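Local atomic coordinates of sensor kinase CusS (Escherichia coli, PDB entry 5KU5), a protein that senses copper and silver ions in the periplasm and, as a membrane histidine kinase, activates its response regulator CusR by phosphorylation. Residues 107-112 / 135-140; 75-80 / 87-92; 51-56 / 128-133; 23-28 / 116-121. One frame throughout, in Å; residues are numbered along the deposited sequence.

In the fold
All four contacts lie in the periplasmic sensor domain, a PDC (PAS-like) fold whose antiparallel sheet orders strands 49-54, 125-135, 111-122, 89-91 and 78-79. Contact 3 pairs the first two and contact 2 the last two, their centres about 15 Å apart. Contact 1 sits where strand 111-122 begins and strand 125-135 passes into helix 137-146, touching contact 2 through the salt bridge R112-D80. Contact 4, its centre about 28 Å from that of contact 1, sets strand 111-122 against helix 2-25. Contact 2 closes before contact 1 opens and is nested within the loops of contacts 3 and 4; contact 1 crosses both. Silver-binding H108 and H139 of contact 1 thus lie across the chain's centre from contact 4.

Contact 1: residues 107-112 / 135-140; sequences EHSNWR and SIDFHL. With AG (silver ion), chain F; AG (silver ion), chain E.
The imidazole of H108 carries S135 on one face: OG stands 3.0 Å above the ring plane near its rim, and CB lies almost on the ring normal in a CH-pi contact. H108 ND1 binds a silver ion at 2.5 Å, a site shared with S47 O and M96 SD. At the H139 ring, I136 CB lies in plane at the edge; H139 ND1 holds another silver together with H5 of the second subunit, while H139 NE2 is hydrogen-bonded to D10. The carboxylate of D137 binds the loop at S109 and N110. OD2 accepts S109 N at 3.0 Å in a nearly straight bond (173°) and N110 ND2 at 3.0 Å, both from above the carboxylate plane, whereas OD1 takes N110 N at 3.1 Å on its syn lone pair. In this PDC-fold sensor domain the loop leads into strand 111-122, and I136 is the N-cap residue of helix 137-146; I136 N donates to N110 O at 2.9 Å, beside the antiparallel non-hydrogen-bonded pair W111-S135. An alanine at D137 would remove the three bonds to S109 and N110 and would probably loosen the loop that presents H108 to silver. Next to these bonds, L140 CD1 packs on N110 CG at 3.6 Å, and the extended R112 crosses I136 CG2 on its way to salt bridges with D80 and D10.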
loop_
_atom_site.group_PDB
_atom_site.type_symbol
_atom_site.label_atom_id
_atom_site.label_comp_id
_atom_site.label_asym_id
_atom_site.label_seq_id
_atom_site.Cartn_x
_atom_site.Cartn_y
_atom_site.Cartn_z
ATOM N N GLU A 107 4.566 -15.226 -6.135
ATOM C CA GLU A 107 5.223 -16.127 -5.186
ATOM C C GLU A 107 5.587 -15.326 -3.935
ATOM O O GLU A 107 6.518 -14.523 -3.971
ATOM C CB GLU A 107 6.480 -16.740 -5.836
ATOM C CG GLU A 107 7.399 -17.556 -4.923
ATOM C CD GLU A 107 6.740 -18.783 -4.316
ATOM O OE1 GLU A 107 5.820 -19.360 -4.945
ATOM O OE2 GLU A 107 7.160 -19.185 -3.206
ATOM N N HIS A 108 4.845 -15.542 -2.843
ATOM C CA HIS A 108 5.076 -14.833 -1.572
ATOM C C HIS A 108 5.399 -15.788 -0.416
ATOM O O HIS A 108 4.492 -16.343 0.204
ATOM C CB HIS A 108 3.865 -13.958 -1.211
ATOM C CG HIS A 108 3.744 -12.710 -2.035
ATOM N ND1 HIS A 108 2.591 -11.963 -2.078
ATOM C CD2 HIS A 108 4.624 -12.083 -2.852
ATOM C CE1 HIS A 108 2.761 -10.925 -2.875
ATOM N NE2 HIS A 108 3.989 -10.973 -3.358
ATOM N N SER A 109 6.690 -15.981 -0.145
ATOM C CA SER A 109 7.149 -16.764 1.010
ATOM C C SER A 109 8.288 -16.136 1.838
ATOM O O SER A 109 8.890 -16.825 2.663
ATOM C CB SER A 109 7.538 -18.173 0.548
ATOM O OG SER A 109 8.673 -18.142 -0.296
ATOM N N ASN A 110 8.568 -14.845 1.648
ATOM C CA ASN A 110 9.640 -14.151 2.384
ATOM C C ASN A 110 9.154 -12.811 2.905
ATOM O O ASN A 110 8.515 -12.061 2.168
ATOM C CB ASN A 110 10.862 -13.939 1.495
ATOM C CG ASN A 110 11.492 -15.241 1.061
ATOM O OD1 ASN A 110 12.199 -15.891 1.830
ATOM N ND2 ASN A 110 11.233 -15.634 -0.178
ATOM N N TRP A 111 9.474 -12.504 4.164
ATOM C CA TRP A 111 8.820 -11.404 4.881
ATOM C C TRP A 111 9.775 -10.571 5.733
ATOM O O TRP A 111 10.741 -11.094 6.295
ATOM C CB TRP A 111 7.698 -11.952 5.779
ATOM C CG TRP A 111 6.835 -12.964 5.098
ATOM C CD1 TRP A 111 7.047 -14.308 5.041
ATOM C CD2 TRP A 111 5.645 -12.711 4.344
ATOM N NE1 TRP A 111 6.057 -14.913 4.308
ATOM C CE2 TRP A 111 5.184 -13.954 3.864
ATOM C CE3 TRP A 111 4.920 -11.552 4.032
ATOM C CZ2 TRP A 111 4.026 -14.077 3.086
ATOM C CZ3 TRP A 111 3.765 -11.670 3.260
ATOM C CH2 TRP A 111 3.331 -12.928 2.796
ATOM N N ARG A 112 9.489 -9.270 5.808
ATOM C CA ARG A 112 10.034 -8.394 6.844
ATOM C C ARG A 112 8.952 -8.267 7.898
ATOM O O ARG A 112 7.819 -7.882 7.573
ATOM C CB ARG A 112 10.409 -7.012 6.298
ATOM C CG ARG A 112 11.887 -6.878 5.996
ATOM C CD ARG A 112 12.302 -5.463 5.626
ATOM N NE ARG A 112 13.735 -5.461 5.331
ATOM C CZ ARG A 112 14.294 -5.721 4.148
ATOM N NH1 ARG A 112 13.565 -5.957 3.057
ATOM N NH2 ARG A 112 15.620 -5.720 4.054
ATOM N N SER A 135 5.619 -8.680 2.459
ATOM C CA SER A 135 6.327 -9.497 1.470
ATOM C C SER A 135 7.555 -8.787 0.906
ATOM O O SER A 135 7.471 -7.632 0.490
ATOM C CB SER A 135 5.404 -9.881 0.312
ATOM O OG SER A 135 6.138 -10.520 -0.721
ATOM N N ILE A 136 8.681 -9.497 0.883
ATOM C CA ILE A 136 9.937 -8.976 0.331
ATOM C C ILE A 136 10.441 -9.795 -0.861
ATOM O O ILE A 136 11.585 -9.634 -1.280
ATOM C CB ILE A 136 11.033 -8.867 1.424
ATOM C CG1 ILE A 136 11.489 -10.244 1.930
ATOM C CG2 ILE A 136 10.523 -8.033 2.586
ATOM C CD1 ILE A 136 12.689 -10.190 2.855
ATOM N N ASP A 137 9.591 -10.653 -1.420
ATOM C CA ASP A 137 10.014 -11.566 -2.490
ATOM C C ASP A 137 10.481 -10.823 -3.736
ATOM O O ASP A 137 11.464 -11.223 -4.359
ATOM C CB ASP A 137 8.897 -12.541 -2.860
ATOM C CG ASP A 137 8.520 -13.449 -1.711
ATOM O OD1 ASP A 137 7.889 -12.960 -0.751
ATOM O OD2 ASP A 137 8.844 -14.651 -1.765
ATOM N N PHE A 138 9.792 -9.737 -4.079
ATOM C CA PHE A 138 10.184 -8.915 -5.225
ATOM C C PHE A 138 11.566 -8.277 -5.026
ATOM O O PHE A 138 12.320 -8.164 -5.990
ATOM C CB PHE A 138 9.115 -7.855 -5.540
ATOM C CG PHE A 138 9.198 -7.298 -6.937
ATOM C CD1 PHE A 138 9.166 -8.144 -8.048
ATOM C CD2 PHE A 138 9.286 -5.924 -7.153
ATOM C CE1 PHE A 138 9.239 -7.633 -9.337
ATOM C CE2 PHE A 138 9.354 -5.409 -8.439
ATOM C CZ PHE A 138 9.332 -6.262 -9.532
ATOM N N HIS A 139 11.906 -7.893 -3.791
ATOM C CA HIS A 139 13.273 -7.429 -3.457
ATOM C C HIS A 139 14.311 -8.513 -3.744
ATOM O O HIS A 139 15.327 -8.251 -4.389
ATOM C CB HIS A 139 13.419 -7.013 -1.979
ATOM C CG HIS A 139 12.560 -5.857 -1.570
ATOM N ND1 HIS A 139 12.652 -4.622 -2.162
ATOM C CD2 HIS A 139 11.620 -5.738 -0.603
ATOM C CE1 HIS A 139 11.797 -3.791 -1.593
ATOM N NE2 HIS A 139 11.157 -4.446 -0.645
ATOM N N LEU A 140 14.038 -9.724 -3.259
ATOM C CA LEU A 140 14.956 -10.856 -3.382
ATOM C C LEU A 140 15.091 -11.353 -4.824
ATOM O O LEU A 140 16.183 -11.742 -5.237
ATOM C CB LEU A 140 14.521 -12.010 -2.466
ATOM C CG LEU A 140 14.442 -11.720 -0.961
ATOM C CD1 LEU A 140 13.944 -12.944 -0.208
ATOM C CD2 LEU A 140 15.783 -11.258 -0.404
HETATM AG AG AG F . 12.825 -4.178 -4.578
HETATM AG AG AG E . 0.577 -12.519 -0.793
#

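Contact 2: residues 75-80 / 87-92; sequences RDAIPD and EVYLLS
D80 and V88 lie side by side and point the same way, with V88 CG1 3.7 Å from D80 OD2. With CG anti to the backbone N (chi1 180°), D80 also runs obliquely across L90, whose CG comes to 3.9 Å from D80 CB; the branched end of the leucine lies across the aspartate side chain. V88 and L90 thus pack beside a carboxylate whose polar partners are outside this pair of segments: OD2 makes a salt bridge with R112, and OD1 accepts the backbone N of D82. Further along, A77 CB touches two side chains of the other segment, 3.7 Å from L91 CD2 and 3.9 Å from Y89 CB. The Y89 ring turns an edge to the carbonyl of I78, and its hydroxyl donates to E87 OE2 on the anti lone pair, at 2.7 Å, which ties the phenol to its own segment. Beneath the side chains, I78 and L90 form an antiparallel hydrogen-bonded pair. L90 N reaches I78 O at 2.7 Å and I78 N reaches L90 O at 3.1 Å, both in the carbonyl plane. P79 has no N-H to give and faces Y89 as the non-hydrogen-bonded pair; the next bond comes from D80 N to V88 O at 3.0 Å. On its other flank, strand 89-91 is bonded to strand 111-122. Two short antiparallel strands joined by a loop make this a beta hairpin, with 78-79 as the outermost strand at one end of the sensor-domain sheet within the chain.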
loop_
_atom_site.group_PDB
_atom_site.type_symbol
_atom_site.label_atom_id
_atom_site.label_comp_id
_atom_site.label_asym_id
_atom_site.label_seq_id
_atom_site.Cartn_x
_atom_site.Cartn_y
_atom_site.Cartn_z
ATOM N N ARG A 75 10.170 -18.438 15.851
ATOM C CA ARG A 75 11.341 -19.214 16.291
ATOM C C ARG A 75 12.509 -19.232 15.288
ATOM O O ARG A 75 13.659 -19.381 15.698
ATOM C CB ARG A 75 10.942 -20.651 16.683
ATOM C CG ARG A 75 10.494 -21.570 15.545
ATOM C CD ARG A 75 10.431 -23.024 16.009
ATOM N NE ARG A 75 10.256 -23.973 14.903
ATOM C CZ ARG A 75 9.092 -24.340 14.354
ATOM N NH1 ARG A 75 7.927 -23.849 14.786
ATOM N NH2 ARG A 75 9.091 -25.215 13.350
ATOM N N ASP A 76 12.204 -19.089 13.994
ATOM C CA ASP A 76 13.212 -19.036 12.916
ATOM C C ASP A 76 13.599 -17.618 12.481
ATOM O O ASP A 76 14.441 -17.460 11.594
ATOM C CB ASP A 76 12.696 -19.788 11.675
ATOM C CG ASP A 76 12.552 -21.279 11.903
ATOM O OD1 ASP A 76 13.236 -21.828 12.791
ATOM O OD2 ASP A 76 11.758 -21.910 11.173
ATOM N N ALA A 77 12.996 -16.596 13.089
ATOM C CA ALA A 77 13.232 -15.202 12.697
ATOM C C ALA A 77 14.704 -14.812 12.851
ATOM O O ALA A 77 15.345 -15.175 13.838
ATOM C CB ALA A 77 12.350 -14.268 13.515
ATOM N N ILE A 78 15.225 -14.092 11.860
ATOM C CA ILE A 78 16.610 -13.615 11.848
ATOM C C ILE A 78 16.574 -12.087 11.902
ATOM O O ILE A 78 15.751 -11.480 11.215
ATOM C CB ILE A 78 17.344 -14.070 10.563
ATOM C CG1 ILE A 78 17.386 -15.605 10.468
ATOM C CG2 ILE A 78 18.753 -13.479 10.484
ATOM C CD1 ILE A 78 18.115 -16.303 11.597
ATOM N N PRO A 79 17.451 -11.455 12.715
ATOM C CA PRO A 79 17.537 -9.987 12.678
ATOM C C PRO A 79 17.900 -9.451 11.292
ATOM O O PRO A 79 18.805 -9.975 10.646
ATOM C CB PRO A 79 18.649 -9.670 13.683
ATOM C CG PRO A 79 18.629 -10.814 14.635
ATOM C CD PRO A 79 18.249 -12.018 13.824
ATOM N N ASP A 80 17.183 -8.421 10.851
ATOM C CA ASP A 80 17.373 -7.840 9.525
ATOM C C ASP A 80 18.589 -6.908 9.536
ATOM O O ASP A 80 18.496 -5.777 10.009
ATOM C CB ASP A 80 16.101 -7.088 9.112
ATOM C CG ASP A 80 16.202 -6.441 7.740
ATOM O OD1 ASP A 80 17.195 -6.651 7.015
ATOM O OD2 ASP A 80 15.264 -5.704 7.392
ATOM N N GLU A 87 13.667 -3.178 15.826
ATOM C CA GLU A 87 13.499 -4.621 15.928
ATOM C C GLU A 87 12.730 -5.164 14.711
ATOM O O GLU A 87 11.539 -5.454 14.789
ATOM C CB GLU A 87 12.781 -4.930 17.249
ATOM C CG GLU A 87 13.050 -6.316 17.805
ATOM C CD GLU A 87 12.063 -6.718 18.889
ATOM O OE1 GLU A 87 11.609 -5.833 19.647
ATOM O OE2 GLU A 87 11.745 -7.922 18.987
ATOM N N VAL A 88 13.437 -5.276 13.584
ATOM C CA VAL A 88 12.888 -5.802 12.329
ATOM C C VAL A 88 13.478 -7.185 12.074
ATOM O O VAL A 88 14.689 -7.368 12.179
ATOM C CB VAL A 88 13.218 -4.891 11.123
ATOM C CG1 VAL A 88 12.570 -5.421 9.846
ATOM C CG2 VAL A 88 12.783 -3.457 11.398
ATOM N N TYR A 89 12.620 -8.145 11.726
ATOM C CA TYR A 89 13.045 -9.524 11.489
ATOM C C TYR A 89 12.808 -9.973 10.059
ATOM O O TYR A 89 11.983 -9.403 9.346
ATOM C CB TYR A 89 12.318 -10.469 12.438
ATOM C CG TYR A 89 12.671 -10.222 13.881
ATOM C CD1 TYR A 89 13.854 -10.721 14.425
ATOM C CD2 TYR A 89 11.834 -9.476 14.701
ATOM C CE1 TYR A 89 14.188 -10.489 15.750
ATOM C CE2 TYR A 89 12.156 -9.243 16.026
ATOM C CZ TYR A 89 13.335 -9.749 16.545
ATOM O OH TYR A 89 13.663 -9.518 17.856
ATOM N N LEU A 90 13.548 -11.006 9.665
ATOM C CA LEU A 90 13.383 -11.665 8.383
ATOM C C LEU A 90 12.809 -13.061 8.614
ATOM O O LEU A 90 13.368 -13.840 9.386
ATOM C CB LEU A 90 14.725 -11.757 7.659
ATOM C CG LEU A 90 15.352 -10.414 7.271
ATOM C CD1 LEU A 90 16.793 -10.601 6.826
ATOM C CD2 LEU A 90 14.546 -9.715 6.185
ATOM N N LEU A 91 11.682 -13.352 7.965
ATOM C CA LEU A 91 11.096 -14.690 7.947
ATOM C C LEU A 91 11.262 -15.286 6.554
ATOM O O LEU A 91 11.033 -14.597 5.554
ATOM C CB LEU A 91 9.607 -14.635 8.294
ATOM C CG LEU A 91 9.168 -13.861 9.536
ATOM C CD1 LEU A 91 7.651 -13.870 9.629
ATOM C CD2 LEU A 91 9.782 -14.437 10.802
ATOM N N SER A 92 11.654 -16.562 6.492
ATOM C CA SER A 92 11.734 -17.310 5.228
ATOM C C SER A 92 10.500 -18.209 5.006
ATOM O O SER A 92 10.544 -19.165 4.231
ATOM C CB SER A 92 13.025 -18.129 5.183
ATOM O OG SER A 92 13.000 -19.184 6.125
#

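Contact 3: residues 51-56 / 128-133; sequences ISLADS and YTLYIA
Four backbone hydrogen bonds join strands 51-54 and 128-133, whose directions are 167° apart. S52 and Y131 exchange two: Y131 N meets S52 O at 2.7 Å nearly along the C=O axis, and S52 N sits on a lone pair of Y131 O. A54 and T129 exchange the other two; A54 N to T129 O is almost straight at 176°. L53 faces L130 between these pairs and I51 faces I132 beyond S52-Y131, both as non-hydrogen-bonded pairs. Apolar contacts gather on the face of I51, L53, L130 and I132, which lies under helix 32-44. I51 CD1 touches L130 CD1 at 3.9 Å. L53, its CG anti to the backbone N, lays CD2 over the centre of the Y128 ring, 3.8 Å from the centroid, in a CH-pi contact, while L53 CD1 reaches Y128 CB at 3.6 Å. A leucine at Y128 would lose the flat face beneath L53 CD2 and would probably leave the packing against L36 of helix 32-44 less complete. On the opposite face the Y131 ring turns an edge to S52 O and to A54 CB. A water bridges the end of the pairing, 2.9 Å from D55 O, to which it donates, and 2.5 Å from T129 OG1. Backbone polarity is met by these bonds and by the neighbouring strands, while I51, L53, L130 and I132 give one face a hydrocarbon surface.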
loop_
_atom_site.group_PDB
_atom_site.type_symbol
_atom_site.label_atom_id
_atom_site.label_comp_id
_atom_site.label_asym_id
_atom_site.label_seq_id
_atom_site.Cartn_x
_atom_site.Cartn_y
_atom_site.Cartn_z
ATOM N N ILE A 51 -0.773 -10.721 8.936
ATOM C CA ILE A 51 -0.729 -10.264 10.320
ATOM C C ILE A 51 -1.155 -11.376 11.274
ATOM O O ILE A 51 -1.847 -12.319 10.880
ATOM C CB ILE A 51 -1.562 -8.969 10.550
ATOM C CG1 ILE A 51 -3.072 -9.245 10.598
ATOM C CG2 ILE A 51 -1.243 -7.917 9.491
ATOM C CD1 ILE A 51 -3.645 -9.327 12.000
ATOM N N SER A 52 -0.720 -11.250 12.524
ATOM C CA SER A 52 -1.158 -12.124 13.603
ATOM C C SER A 52 -1.325 -11.303 14.875
ATOM O O SER A 52 -0.448 -10.509 15.223
ATOM C CB SER A 52 -0.147 -13.239 13.840
ATOM O OG SER A 52 -0.606 -14.119 14.857
ATOM N N LEU A 53 -2.450 -11.503 15.554
ATOM C CA LEU A 53 -2.766 -10.797 16.784
ATOM C C LEU A 53 -2.738 -11.794 17.938
ATOM O O LEU A 53 -3.496 -12.770 17.940
ATOM C CB LEU A 53 -4.141 -10.136 16.668
ATOM C CG LEU A 53 -4.492 -9.083 17.724
ATOM C CD1 LEU A 53 -3.623 -7.843 17.570
ATOM C CD2 LEU A 53 -5.966 -8.719 17.634
ATOM N N ALA A 54 -1.843 -11.553 18.896
ATOM C CA ALA A 54 -1.705 -12.389 20.085
ATOM C C ALA A 54 -2.376 -11.710 21.272
ATOM O O ALA A 54 -2.392 -10.480 21.356
ATOM C CB ALA A 54 -0.236 -12.638 20.384
ATOM N N ASP A 55 -2.921 -12.517 22.185
ATOM C CA ASP A 55 -3.568 -12.004 23.399
ATOM C C ASP A 55 -2.549 -11.779 24.523
ATOM O O ASP A 55 -1.349 -11.976 24.325
ATOM C CB ASP A 55 -4.735 -12.921 23.832
ATOM C CG ASP A 55 -4.289 -14.284 24.376
ATOM O OD1 ASP A 55 -3.078 -14.581 24.448
ATOM O OD2 ASP A 55 -5.187 -15.075 24.731
ATOM N N SER A 56 -3.038 -11.365 25.691
ATOM C CA SER A 56 -2.214 -11.155 26.895
ATOM C C SER A 56 -1.280 -12.323 27.259
ATOM O O SER A 56 -0.151 -12.096 27.700
ATOM C CB SER A 56 -3.124 -10.833 28.088
ATOM O OG SER A 56 -2.404 -10.803 29.308
ATOM N N TYR A 128 -3.239 -6.656 23.479
ATOM C CA TYR A 128 -2.742 -7.402 22.317
ATOM C C TYR A 128 -1.283 -7.113 21.981
ATOM O O TYR A 128 -0.740 -6.074 22.351
ATOM C CB TYR A 128 -3.558 -7.076 21.066
ATOM C CG TYR A 128 -5.049 -7.322 21.148
ATOM C CD1 TYR A 128 -5.560 -8.560 21.551
ATOM C CD2 TYR A 128 -5.957 -6.332 20.762
ATOM C CE1 TYR A 128 -6.931 -8.787 21.600
ATOM C CE2 TYR A 128 -7.327 -6.551 20.806
ATOM C CZ TYR A 128 -7.811 -7.777 21.223
ATOM O OH TYR A 128 -9.172 -7.980 21.260
ATOM N N THR A 129 -0.667 -8.053 21.267
ATOM C CA THR A 129 0.575 -7.815 20.538
ATOM C C THR A 129 0.276 -8.109 19.076
ATOM O O THR A 129 -0.077 -9.235 18.729
ATOM C CB THR A 129 1.724 -8.711 21.034
ATOM O OG1 THR A 129 1.935 -8.476 22.427
ATOM C CG2 THR A 129 3.027 -8.407 20.287
ATOM N N LEU A 130 0.397 -7.085 18.236
ATOM C CA LEU A 130 0.165 -7.199 16.797
ATOM C C LEU A 130 1.477 -7.515 16.087
ATOM O O LEU A 130 2.464 -6.811 16.281
ATOM C CB LEU A 130 -0.408 -5.887 16.252
ATOM C CG LEU A 130 -0.647 -5.776 14.743
ATOM C CD1 LEU A 130 -1.624 -6.836 14.249
ATOM C CD2 LEU A 130 -1.144 -4.384 14.408
ATOM N N TYR A 131 1.473 -8.572 15.274
ATOM C CA TYR A 131 2.602 -8.939 14.415
ATOM C C TYR A 131 2.215 -8.643 12.969
ATOM O O TYR A 131 1.127 -9.022 12.538
ATOM C CB TYR A 131 2.927 -10.426 14.564
ATOM C CG TYR A 131 3.437 -10.812 15.933
ATOM C CD1 TYR A 131 2.560 -10.977 17.003
ATOM C CD2 TYR A 131 4.799 -11.021 16.162
ATOM C CE1 TYR A 131 3.021 -11.336 18.261
ATOM C CE2 TYR A 131 5.271 -11.377 17.418
ATOM C CZ TYR A 131 4.379 -11.531 18.464
ATOM O OH TYR A 131 4.834 -11.887 19.714
ATOM N N ILE A 132 3.103 -7.968 12.237
ATOM C CA ILE A 132 2.857 -7.543 10.853
ATOM C C ILE A 132 4.003 -8.049 9.984
ATOM O O ILE A 132 5.157 -7.784 10.298
ATOM C CB ILE A 132 2.810 -6.000 10.721
ATOM C CG1 ILE A 132 1.849 -5.383 11.750
ATOM C CG2 ILE A 132 2.401 -5.597 9.304
ATOM C CD1 ILE A 132 1.983 -3.880 11.897
ATOM N N ALA A 133 3.679 -8.749 8.894
ATOM C CA ALA A 133 4.671 -9.266 7.948
ATOM C C ALA A 133 4.393 -8.735 6.539
ATOM O O ALA A 133 3.303 -8.935 6.011
ATOM C CB ALA A 133 4.652 -10.786 7.953
HETATM O O HOH W 1 1.041 -10.626 23.439
#

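Contact 4: residues 23-28 / 116-121; sequences RVLNHP and LPVGPL
The tight part of this contact is a single apolar pair. L25 CD1 presses on V118 CG1 at 3.4 Å, closer than usual van der Waals contact, and L25 CB comes to 3.6 Å from the same methyl. The two side chains cross at about a right angle, so one methyl of the valine meets the leucine both at its stem and at one tip. V118 sits away from the staggered positions (chi1 131°), which suggests some strain in this packing. Both residues are buried: L39 of helix 32-44 also packs on L25, and Y128 of strand 125-135 on V118. The looser part begins at the backbone of L25 and at G119. L25 O receives a CA-H...O contact from G119 CA at 3.5 Å and has P120 CD 3.7 Å away. N26, on the exposed side, brings its CB near G119 C, at 3.9 Å, and no hydrogen bond crosses between the two segments. G119 lies where the strand turns a corner, with phi 95° and psi 179°; a side chain there would be jammed against the preceding carbonyl O and would run into P120 CD. Beyond the corner, P120 touches R35 and I127. Here the C-terminal end of the long helix 2-25 meets the strand 111-122 of the sensor-domain sheet. With hydrocarbon inside and carbon-to-carbonyl contacts outside, the join relies on close fit and on the bend at G119 instead of on directed polar bonds.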
loop_
_atom_site.group_PDB
_atom_site.type_symbol
_atom_site.label_atom_id
_atom_site.label_comp_id
_atom_site.label_asym_id
_atom_site.label_seq_id
_atom_site.Cartn_x
_atom_site.Cartn_y
_atom_site.Cartn_z
ATOM N N ARG A 23 -5.038 2.128 15.206
ATOM C CA ARG A 23 -6.296 2.883 15.324
ATOM C C ARG A 23 -7.511 1.959 15.330
ATOM O O ARG A 23 -8.409 2.112 16.158
ATOM C CB ARG A 23 -6.448 3.883 14.175
ATOM C CG ARG A 23 -5.505 5.071 14.228
ATOM C CD ARG A 23 -5.375 5.723 12.857
ATOM N NE ARG A 23 -4.919 7.114 12.946
ATOM C CZ ARG A 23 -5.627 8.206 12.626
ATOM N NH1 ARG A 23 -6.879 8.134 12.164
ATOM N NH2 ARG A 23 -5.064 9.408 12.766
ATOM N N VAL A 24 -7.528 1.009 14.396
ATOM C CA VAL A 24 -8.612 0.025 14.286
ATOM C C VAL A 24 -8.807 -0.711 15.616
ATOM O O VAL A 24 -9.926 -0.809 16.109
ATOM C CB VAL A 24 -8.346 -0.987 13.135
ATOM C CG1 VAL A 24 -9.259 -2.211 13.213
ATOM C CG2 VAL A 24 -8.506 -0.309 11.780
ATOM N N LEU A 25 -7.711 -1.190 16.200
ATOM C CA LEU A 25 -7.779 -2.064 17.379
ATOM C C LEU A 25 -7.982 -1.366 18.738
ATOM O O LEU A 25 -8.201 -2.050 19.737
ATOM C CB LEU A 25 -6.568 -3.008 17.410
ATOM C CG LEU A 25 -6.650 -4.112 16.344
ATOM C CD1 LEU A 25 -5.295 -4.758 16.090
ATOM C CD2 LEU A 25 -7.678 -5.172 16.723
ATOM N N ASN A 26 -7.916 -0.033 18.785
ATOM C CA ASN A 26 -8.330 0.711 19.990
ATOM C C ASN A 26 -9.322 1.850 19.696
ATOM O O ASN A 26 -9.375 2.840 20.429
ATOM C CB ASN A 26 -7.099 1.198 20.791
ATOM C CG ASN A 26 -6.363 2.363 20.133
ATOM O OD1 ASN A 26 -6.686 2.788 19.021
ATOM N ND2 ASN A 26 -5.366 2.894 20.837
ATOM N N HIS A 27 -10.126 1.684 18.645
ATOM C CA HIS A 27 -11.077 2.713 18.229
ATOM C C HIS A 27 -12.110 2.953 19.344
ATOM O O HIS A 27 -12.753 2.002 19.792
ATOM C CB HIS A 27 -11.779 2.308 16.931
ATOM C CG HIS A 27 -12.492 3.435 16.259
ATOM N ND1 HIS A 27 -13.750 3.850 16.639
ATOM C CD2 HIS A 27 -12.122 4.245 15.239
ATOM C CE1 HIS A 27 -14.127 4.861 15.879
ATOM N NE2 HIS A 27 -13.157 5.120 15.021
ATOM N N PRO A 28 -12.263 4.217 19.797
ATOM C CA PRO A 28 -13.011 4.524 21.033
ATOM C C PRO A 28 -14.515 4.211 21.011
ATOM O O PRO A 28 -15.073 3.829 22.040
ATOM C CB PRO A 28 -12.786 6.032 21.209
ATOM C CG PRO A 28 -12.553 6.537 19.832
ATOM C CD PRO A 28 -11.791 5.450 19.136
ATOM N N LEU A 116 4.322 -4.918 17.725
ATOM C CA LEU A 116 4.092 -3.847 18.695
ATOM C C LEU A 116 2.906 -4.159 19.613
ATOM O O LEU A 116 1.995 -4.894 19.210
ATOM C CB LEU A 116 3.855 -2.506 17.988
ATOM C CG LEU A 116 2.575 -2.311 17.157
ATOM C CD1 LEU A 116 2.224 -0.834 17.047
ATOM C CD2 LEU A 116 2.696 -2.941 15.776
ATOM N N PRO A 117 2.905 -3.596 20.842
ATOM C CA PRO A 117 1.711 -3.705 21.682
ATOM C C PRO A 117 0.566 -2.882 21.096
ATOM O O PRO A 117 0.809 -1.812 20.533
ATOM C CB PRO A 117 2.161 -3.126 23.036
ATOM C CG PRO A 117 3.650 -3.044 22.971
ATOM C CD PRO A 117 3.972 -2.839 21.526
ATOM N N VAL A 118 -0.660 -3.378 21.241
ATOM C CA VAL A 118 -1.830 -2.795 20.578
ATOM C C VAL A 118 -3.099 -3.065 21.398
ATOM O O VAL A 118 -3.130 -3.971 22.233
ATOM C CB VAL A 118 -1.892 -3.303 19.096
ATOM C CG1 VAL A 118 -3.258 -3.832 18.668
ATOM C CG2 VAL A 118 -1.410 -2.224 18.131
ATOM N N GLY A 119 -4.123 -2.245 21.176
ATOM C CA GLY A 119 -5.424 -2.403 21.830
ATOM C C GLY A 119 -5.587 -1.567 23.091
ATOM O O GLY A 119 -4.662 -0.858 23.491
ATOM N N PRO A 120 -6.770 -1.648 23.729
ATOM C CA PRO A 120 -7.035 -0.900 24.958
ATOM C C PRO A 120 -6.273 -1.468 26.155
ATOM O O PRO A 120 -5.868 -2.634 26.141
ATOM C CB PRO A 120 -8.541 -1.077 25.149
ATOM C CG PRO A 120 -8.814 -2.418 24.568
ATOM C CD PRO A 120 -7.908 -2.522 23.374
ATOM N N LEU A 121 -6.102 -0.643 27.184
ATOM C CA LEU A 121 -5.263 -0.986 28.332
ATOM C C LEU A 121 -6.029 -1.788 29.387
ATOM O O LEU A 121 -7.204 -1.523 29.649
ATOM C CB LEU A 121 -4.688 0.286 28.965
ATOM C CG LEU A 121 -3.934 1.236 28.027
ATOM C CD1 LEU A 121 -3.591 2.532 28.748
ATOM C CD2 LEU A 121 -2.677 0.579 27.474
#